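Local coordinates for protein adenosylmethionine-8-amino-7-oxononanoate aminotransferase (Methanocaldococcus jannaschii, PDB 6ZHK) that probably transfers the amino group of S-adenosyl-L-methionine to 8-amino-7-oxononanoate, a pyridoxal-phosphate-dependent step of biotin biosynthesis, at residues Thr146-Val151 against Gly182-Pro187; Ser219-His224 against Lys256-Asn261. One frame throughout, in Å; residues are numbered along the deposited sequence.

How the interactions relate
Interaction 1 pairs two strands at one border of the large-domain sheet, and interaction 2 packs two helices lying on the sheet face that carries Ile149 and Tyr183. Their centres are 12 Å apart and they touch directly. Ile149 CD1 reaches Ile221 CA at 3.6 Å, and the Tyr183 ring stacks with that of His224, Tyr183 CZ to His224 ND1 being 3.5 Å. Strand 183-185 is followed in the chain by helix 211-224, which ties the two contacts. Interaction 1 lies nearer the active site: the Val151 side chain is about 9 Å from that of Tyr155, predicted to bind substrate, whereas interaction 2 lies away from annotated sites.

Interaction 1. Residues Thr146-Val151 against Gly182-Pro187; sequences TKFISV and GYHANP
Tyr183 N donates to Phe148 O, Tyr183 O accepts from Ser150 N, and Ala185 N donates to Ser150 O, each bond 2.9 Å between the named atoms. This alternation joins parallel strands 147-151 and 183-185 at the border of the seven-stranded sheet of the large domain, as in fold-type I pyridoxal-phosphate enzymes. The Ser150 N bond is the straightest, 164° at the hydrogen. Backbone groups of Lys147 and Ile149 are taken up by strand 228-234 and Glu227, so 147-151 is bonded on both flanks. Among the side chains, the Ser150 hydroxyl has the carbonyls of Val165 and Ile232 as partners, its single proton serving one at a time or being shared; Tyr183 OH hydrogen-bonds to Glu227 OE1, and His184 NE2 to Gly166 O. The aliphatic chain of Lys147 crosses the tyrosine at a slant, with CD 3.5 Å from Tyr183 OH.

On the face that also carries Ser150 and His184, Phe148 makes the main ring contacts. Its CG stands between the backbone N and the carbonyl carbon (chi1 64°), and although CB starts away from the neighbouring strand, the ring returns to it. Gly182 CA lies over the ring face, 3.8 Å from its centroid, where a CB would collide with Phe148 CE1. The phenyl edge is turned to the His184 imidazole in an offset edge-to-face pair, centroids of the Phe148 and His184 rings 5.5 Å apart and planes at 79°. An alanine in place of Phe148 would probably open a gap beside Gly182 CA and leave the imidazole of His184, though still bonded to Gly166, without its aromatic neighbour. Further along, Val151 CG1 is 4.2 Å from Ala185 CB, and Val151 O sits at the imidazole edge, 3.4 Å from His184 CD2.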
ATOM      1  N   THR A 146     -10.785  12.629  18.780  1.00 15.83           N
ATOM      2  CA  THR A 146     -10.010  11.405  18.701  1.00 17.09           C
ATOM      3  C   THR A 146     -10.871  10.245  18.208  1.00 17.63           C
ATOM      4  O   THR A 146     -10.348   9.176  17.920  1.00 18.01           O
ATOM      5  CB  THR A 146      -9.393  11.043  20.053  1.00 16.49           C
ATOM      6  OG1 THR A 146     -10.472  10.844  20.945  1.00 18.49           O
ATOM      7  CG2 THR A 146      -8.546  12.153  20.631  1.00 20.60           C
ATOM      8  N   LYS A 147     -12.170  10.486  18.010  1.00 17.20           N
ATOM      9  CA  LYS A 147     -13.075   9.430  17.616  1.00 17.77           C
ATOM     10  C   LYS A 147     -13.588   9.708  16.212  1.00 15.84           C
ATOM     11  O   LYS A 147     -13.273  10.728  15.602  1.00 17.44           O
ATOM     12  CB  LYS A 147     -14.204   9.250  18.646  1.00 20.51           C
ATOM     13  CG  LYS A 147     -13.736   8.620  19.974  1.00 20.82           C
ATOM     14  CD  LYS A 147     -14.869   8.303  20.937  1.00 29.88           C
ATOM     15  CE  LYS A 147     -14.522   7.286  22.009  1.00 35.40           C
ATOM     16  NZ  LYS A 147     -13.297   7.677  22.758  1.00 45.44           N
ATOM     17  N   PHE A 148     -14.279   8.719  15.660  1.00 15.38           N
ATOM     18  CA  PHE A 148     -14.818   8.882  14.327  1.00 15.67           C
ATOM     19  C   PHE A 148     -16.238   8.332  14.327  1.00 15.98           C
ATOM     20  O   PHE A 148     -16.631   7.642  15.258  1.00 15.53           O
ATOM     21  CB  PHE A 148     -13.976   8.110  13.323  1.00 17.01           C
ATOM     22  CG  PHE A 148     -14.040   6.650  13.599  1.00 16.32           C
ATOM     23  CD1 PHE A 148     -13.135   6.056  14.463  1.00 16.83           C
ATOM     24  CD2 PHE A 148     -15.071   5.879  13.053  1.00 16.80           C
ATOM     25  CE1 PHE A 148     -13.261   4.722  14.773  1.00 16.32           C
ATOM     26  CE2 PHE A 148     -15.187   4.537  13.347  1.00 16.82           C
ATOM     27  CZ  PHE A 148     -14.258   3.959  14.214  1.00 17.92           C
ATOM     28  N   ILE A 149     -16.965   8.650  13.273  1.00 13.25           N
ATOM     29  CA  ILE A 149     -18.257   8.044  13.043  1.00 12.70           C
ATOM     30  C   ILE A 149     -18.225   7.357  11.684  1.00 12.60           C
ATOM     31  O   ILE A 149     -17.786   7.929  10.666  1.00 12.50           O
ATOM     32  CB  ILE A 149     -19.345   9.153  13.007  1.00 13.97           C
ATOM     33  CG1 ILE A 149     -19.595   9.714  14.408  1.00 13.52           C
ATOM     34  CG2 ILE A 149     -20.615   8.505  12.468  1.00 14.66           C
ATOM     35  CD1 ILE A 149     -20.475  10.974  14.437  1.00 14.74           C
ATOM     36  N   SER A 150     -18.750   6.143  11.651  1.00 12.89           N
ATOM     37  CA  SER A 150     -18.901   5.442  10.392  1.00 14.80           C
ATOM     38  C   SER A 150     -20.180   4.588  10.493  1.00 15.33           C
ATOM     39  O   SER A 150     -21.074   4.922  11.284  1.00 15.51           O
ATOM     40  CB  SER A 150     -17.654   4.641  10.187  1.00 16.37           C
ATOM     41  OG  SER A 150     -17.696   4.013   8.920  1.00 19.09           O
ATOM     42  N   VAL A 151     -20.270   3.523   9.678  1.00 15.20           N
ATOM     43  CA  VAL A 151     -21.436   2.635   9.683  1.00 16.52           C
ATOM     44  C   VAL A 151     -21.032   1.193   9.863  1.00 19.15           C
ATOM     45  O   VAL A 151     -19.961   0.768   9.448  1.00 20.70           O
ATOM     46  CB  VAL A 151     -22.325   2.796   8.431  1.00 17.44           C
ATOM     47  CG1 VAL A 151     -23.027   4.144   8.447  1.00 18.57           C
ATOM     48  CG2 VAL A 151     -21.582   2.558   7.117  1.00 19.59           C
ATOM     49  N   GLY A 182     -14.589   4.232  17.934  1.00 13.53           N
ATOM     50  CA  GLY A 182     -15.436   5.332  17.484  1.00 13.87           C
ATOM     51  C   GLY A 182     -16.898   4.913  17.606  1.00 18.07           C
ATOM     52  O   GLY A 182     -17.225   4.100  18.455  1.00 18.58           O
ATOM     53  N   TYR A 183     -17.755   5.428  16.721  1.00 15.64           N
ATOM     54  CA  TYR A 183     -19.187   5.168  16.745  1.00 17.06           C
ATOM     55  C   TYR A 183     -19.636   4.630  15.391  1.00 18.74           C
ATOM     56  O   TYR A 183     -19.231   5.155  14.340  1.00 19.75           O
ATOM     57  CB  TYR A 183     -19.921   6.485  16.972  1.00 18.78           C
ATOM     58  CG  TYR A 183     -19.462   7.126  18.269  1.00 18.89           C
ATOM     59  CD1 TYR A 183     -19.927   6.624  19.484  1.00 21.22           C
ATOM     60  CD2 TYR A 183     -18.541   8.164  18.291  1.00 20.21           C
ATOM     61  CE1 TYR A 183     -19.486   7.146  20.689  1.00 23.97           C
ATOM     62  CE2 TYR A 183     -18.097   8.719  19.498  1.00 20.34           C
ATOM     63  CZ  TYR A 183     -18.593   8.208  20.696  1.00 23.96           C
ATOM     64  OH  TYR A 183     -18.205   8.640  21.924  1.00 25.49           O
ATOM     65  N   HIS A 184     -20.492   3.607  15.395  1.00 18.16           N
ATOM     66  CA  HIS A 184     -20.943   3.132  14.093  1.00 18.83           C
ATOM     67  C   HIS A 184     -22.460   3.204  14.080  1.00 20.66           C
ATOM     68  O   HIS A 184     -23.082   2.588  14.938  1.00 21.87           O
ATOM     69  CB  HIS A 184     -20.569   1.672  13.913  1.00 18.75           C
ATOM     70  CG  HIS A 184     -19.141   1.476  13.612  1.00 21.95           C
ATOM     71  ND1 HIS A 184     -18.210   1.279  14.615  1.00 20.56           N
ATOM     72  CD2 HIS A 184     -18.469   1.480  12.444  1.00 17.63           C
ATOM     73  CE1 HIS A 184     -17.015   1.122  14.049  1.00 20.25           C
ATOM     74  NE2 HIS A 184     -17.154   1.240  12.748  1.00 20.57           N
ATOM     75  N   ALA A 185     -23.024   3.973  13.141  1.00 21.01           N
ATOM     76  CA  ALA A 185     -24.461   3.962  12.959  1.00 20.92           C
ATOM     77  C   ALA A 185     -24.904   2.643  12.311  1.00 24.37           C
ATOM     78  O   ALA A 185     -24.093   1.880  11.757  1.00 21.87           O
ATOM     79  CB  ALA A 185     -24.859   5.120  12.127  1.00 17.66           C
ATOM     80  N   ASN A 186     -26.228   2.393  12.339  1.00 21.66           N
ATOM     81  CA  ASN A 186     -26.722   1.193  11.692  1.00 25.90           C
ATOM     82  C   ASN A 186     -26.600   1.363  10.186  1.00 27.80           C
ATOM     83  O   ASN A 186     -26.677   2.482   9.676  1.00 25.77           O
ATOM     84  CB  ASN A 186     -28.168   0.851  12.050  1.00 30.48           C
ATOM     85  CG  ASN A 186     -28.280   0.416  13.490  1.00 35.82           C
ATOM     86  OD1 ASN A 186     -27.510  -0.434  13.950  1.00 37.46           O
ATOM     87  ND2 ASN A 186     -29.232   1.012  14.193  1.00 33.97           N
ATOM     88  N   PRO A 187     -26.413   0.241   9.458  1.00 27.63           N
ATOM     89  CA  PRO A 187     -26.202   0.297   8.016  1.00 32.07           C
ATOM     90  C   PRO A 187     -27.236   1.232   7.394  1.00 34.25           C
ATOM     91  O   PRO A 187     -28.424   1.148   7.697  1.00 29.49           O
ATOM     92  CB  PRO A 187     -26.441  -1.156   7.582  1.00 35.52           C
ATOM     93  CG  PRO A 187     -26.002  -1.959   8.790  1.00 35.00           C
ATOM     94  CD  PRO A 187     -26.458  -1.135   9.983  1.00 29.23           C
TER

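Interaction 2. Residues Ser219-His224 against Lys256-Asn261; sequences SLIEKH and KACKEN
Ile221 and Ala257 bring their helices together with CA atoms 7.0 Å apart, and the neighbouring Glu222 and, a turn beyond Ala257, Asn261 have CA atoms 6.6 Å apart. Segments 219-224 and 256-261 run in nearly the same direction, their axes 17° apart and approaching to 9.7 Å. No hydrogen bond crosses between them.

Ile221 makes contact with both of its branches. Its CG2, anti to the backbone N, meets Asn261, 4.1 Å from CB, and also reaches Ala257 O. On the other branch CG1 is anti to the carbonyl carbon (chi1 -64°), and the extended chi2 (166°) brings CD1 to 4.2 Å from Ala257 CB and 4.1 Å from Cys258 SG. The Cys258 CB points away from Ile221's helix, yet the sulfur still borders this apolar patch.

Both helices lie on one face of the central sheet of the fold-type I large domain. Helix 250-261 makes the beta-alpha-beta crossover from strand 228-234 to strand 265-268, and helix 211-224 leads into the first of these. Ile221 and Cys258 rest on Val231 beneath them, and Ile221 also on Ile149.

At the solvent side the contact turns polar. The aliphatic CG of Glu222 lies against the Asn261 side-chain amide, while the extended chain takes its carboxylate away from the amide. Glu260 is paired within its own helix: Lys256 NZ makes a 3.1 Å salt bridge to Glu260 OE2, approaching from above the carboxylate plane. Glu222 OE2 and Glu260 OE1 are 6.0 Å apart, like charges whose repulsion, probably weak at this distance, the Lys256 ammonium may partly offset.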
ATOM      1  N   SER A 219     -28.204  12.428  14.208  1.00 18.31           N
ATOM      2  CA  SER A 219     -28.245  12.531  15.661  1.00 18.74           C
ATOM      3  C   SER A 219     -26.885  12.156  16.247  1.00 17.89           C
ATOM      4  O   SER A 219     -26.459  12.784  17.213  1.00 18.94           O
ATOM      5  CB  SER A 219     -29.341  11.630  16.257  1.00 20.70           C
ATOM      6  OG  SER A 219     -30.607  12.148  15.845  1.00 26.47           O
ATOM      7  N   LEU A 220     -26.264  11.104  15.736  1.00 20.10           N
ATOM      8  CA  LEU A 220     -24.948  10.724  16.250  1.00 20.43           C
ATOM      9  C   LEU A 220     -23.915  11.816  15.941  1.00 18.25           C
ATOM     10  O   LEU A 220     -23.111  12.134  16.800  1.00 23.03           O
ATOM     11  CB  LEU A 220     -24.589   9.418  15.575  1.00 23.34           C
ATOM     12  CG  LEU A 220     -23.675   8.436  16.282  1.00 28.79           C
ATOM     13  CD1 LEU A 220     -24.383   7.809  17.480  1.00 28.00           C
ATOM     14  CD2 LEU A 220     -23.330   7.351  15.282  1.00 26.67           C
ATOM     15  N   ILE A 221     -23.932  12.403  14.719  1.00 16.60           N
ATOM     16  CA  ILE A 221     -23.047  13.509  14.384  1.00 18.83           C
ATOM     17  C   ILE A 221     -23.267  14.686  15.337  1.00 25.04           C
ATOM     18  O   ILE A 221     -22.314  15.265  15.870  1.00 24.30           O
ATOM     19  CB  ILE A 221     -23.165  13.897  12.882  1.00 17.37           C
ATOM     20  CG1 ILE A 221     -22.692  12.722  12.023  1.00 19.22           C
ATOM     21  CG2 ILE A 221     -22.395  15.203  12.600  1.00 19.12           C
ATOM     22  CD1 ILE A 221     -23.060  12.832  10.528  1.00 19.67           C
ATOM     23  N   GLU A 222     -24.538  15.032  15.571  1.00 22.86           N
ATOM     24  CA  GLU A 222     -24.837  16.139  16.462  1.00 23.93           C
ATOM     25  C   GLU A 222     -24.352  15.830  17.882  1.00 22.17           C
ATOM     26  O   GLU A 222     -23.809  16.702  18.546  1.00 26.26           O
ATOM     27  CB  GLU A 222     -26.346  16.398  16.473  1.00 22.74           C
ATOM     28  CG  GLU A 222     -26.854  16.917  15.147  1.00 22.99           C
ATOM     29  CD  GLU A 222     -28.361  16.965  15.018  1.00 24.56           C
ATOM     30  OE1 GLU A 222     -29.046  16.158  15.708  1.00 25.75           O
ATOM     31  OE2 GLU A 222     -28.836  17.788  14.214  1.00 27.63           O
ATOM     32  N   LYS A 223     -24.556  14.625  18.342  1.00 19.49           N
ATOM     33  CA  LYS A 223     -24.181  14.257  19.695  1.00 23.41           C
ATOM     34  C   LYS A 223     -22.661  14.223  19.882  1.00 21.46           C
ATOM     35  O   LYS A 223     -22.198  14.732  20.889  1.00 19.47           O
ATOM     36  CB  LYS A 223     -24.740  12.883  20.090  1.00 22.69           C
ATOM     37  CG  LYS A 223     -24.439  12.446  21.522  1.00 27.05           C
ATOM     38  CD  LYS A 223     -25.034  11.082  21.749  1.00 30.78           C
ATOM     39  CE  LYS A 223     -25.144  10.627  23.192  1.00 36.79           C
ATOM     40  NZ  LYS A 223     -25.878   9.337  23.216  1.00 41.51           N
ATOM     41  N   HIS A 224     -21.894  13.715  18.901  1.00 20.49           N
ATOM     42  CA  HIS A 224     -20.479  13.442  19.157  1.00 19.85           C
ATOM     43  C   HIS A 224     -19.535  14.384  18.402  1.00 22.68           C
ATOM     44  O   HIS A 224     -18.333  14.186  18.459  1.00 20.90           O
ATOM     45  CB  HIS A 224     -20.167  11.992  18.808  1.00 18.56           C
ATOM     46  CG  HIS A 224     -20.931  11.049  19.681  1.00 22.97           C
ATOM     47  ND1 HIS A 224     -20.671  10.971  21.051  1.00 22.27           N
ATOM     48  CD2 HIS A 224     -21.904  10.155  19.403  1.00 20.36           C
ATOM     49  CE1 HIS A 224     -21.465  10.063  21.585  1.00 24.80           C
ATOM     50  NE2 HIS A 224     -22.226   9.527  20.592  1.00 23.20           N
ATOM     51  N   LYS A 256     -24.476  17.322   4.830  1.00 20.09           N
ATOM     52  CA  LYS A 256     -24.973  18.603   5.299  1.00 18.03           C
ATOM     53  C   LYS A 256     -24.776  18.655   6.812  1.00 17.01           C
ATOM     54  O   LYS A 256     -24.388  19.689   7.345  1.00 18.96           O
ATOM     55  CB  LYS A 256     -26.457  18.720   4.934  1.00 18.93           C
ATOM     56  CG  LYS A 256     -27.228  19.909   5.507  1.00 26.38           C
ATOM     57  CD  LYS A 256     -28.650  19.867   4.930  1.00 25.66           C
ATOM     58  CE  LYS A 256     -29.494  21.131   5.042  1.00 33.33           C
ATOM     59  NZ  LYS A 256     -29.992  21.318   6.414  1.00 32.68           N
ATOM     60  N   ALA A 257     -25.034  17.534   7.494  1.00 17.89           N
ATOM     61  CA  ALA A 257     -24.854  17.451   8.936  1.00 20.58           C
ATOM     62  C   ALA A 257     -23.383  17.667   9.313  1.00 18.03           C
ATOM     63  O   ALA A 257     -23.105  18.360  10.296  1.00 15.37           O
ATOM     64  CB  ALA A 257     -25.380  16.129   9.435  1.00 17.56           C
ATOM     65  N   CYS A 258     -22.446  17.101   8.526  1.00 18.25           N
ATOM     66  CA  CYS A 258     -21.025  17.366   8.774  1.00 17.99           C
ATOM     67  C   CYS A 258     -20.692  18.854   8.626  1.00 19.88           C
ATOM     68  O   CYS A 258     -19.988  19.454   9.442  1.00 20.15           O
ATOM     69  CB  CYS A 258     -20.150  16.542   7.847  1.00 19.08           C
ATOM     70  SG  CYS A 258     -20.248  14.775   8.217  1.00 18.93           S
ATOM     71  N   LYS A 259     -21.246  19.501   7.598  1.00 22.41           N
ATOM     72  CA  LYS A 259     -21.025  20.928   7.406  1.00 22.39           C
ATOM     73  C   LYS A 259     -21.575  21.726   8.588  1.00 21.90           C
ATOM     74  O   LYS A 259     -20.862  22.600   9.108  1.00 20.44           O
ATOM     75  CB  LYS A 259     -21.631  21.382   6.068  1.00 27.04           C
ATOM     76  CG  LYS A 259     -21.218  22.768   5.569  1.00 30.38           C
ATOM     77  CD  LYS A 259     -21.834  23.124   4.210  1.00 31.91           C
ATOM     78  CE  LYS A 259     -21.532  24.540   3.736  1.00 37.72           C
ATOM     79  NZ  LYS A 259     -20.072  24.749   3.555  1.00 39.75           N
ATOM     80  N   GLU A 260     -22.798  21.401   9.023  1.00 20.09           N
ATOM     81  CA  GLU A 260     -23.471  22.188  10.052  1.00 21.92           C
ATOM     82  C   GLU A 260     -22.830  21.970  11.416  1.00 23.67           C
ATOM     83  O   GLU A 260     -22.969  22.835  12.280  1.00 22.64           O
ATOM     84  CB  GLU A 260     -24.972  21.892  10.118  1.00 25.19           C
ATOM     85  CG  GLU A 260     -25.682  22.549   8.955  1.00 29.98           C
ATOM     86  CD  GLU A 260     -27.168  22.282   8.857  1.00 39.06           C
ATOM     87  OE1 GLU A 260     -27.660  21.425   9.626  1.00 39.00           O
ATOM     88  OE2 GLU A 260     -27.826  22.938   7.992  1.00 42.44           O
ATOM     89  N   ASN A 261     -22.081  20.866  11.581  1.00 16.89           N
ATOM     90  CA  ASN A 261     -21.539  20.529  12.888  1.00 19.85           C
ATOM     91  C   ASN A 261     -20.019  20.532  12.897  1.00 17.83           C
ATOM     92  O   ASN A 261     -19.432  20.058  13.875  1.00 18.45           O
ATOM     93  CB  ASN A 261     -22.038  19.163  13.397  1.00 20.96           C
ATOM     94  CG  ASN A 261     -23.522  19.105  13.716  1.00 24.65           C
ATOM     95  OD1 ASN A 261     -24.374  18.696  12.898  1.00 25.04           O
ATOM     96  ND2 ASN A 261     -23.853  19.444  14.943  1.00 22.89           N
TER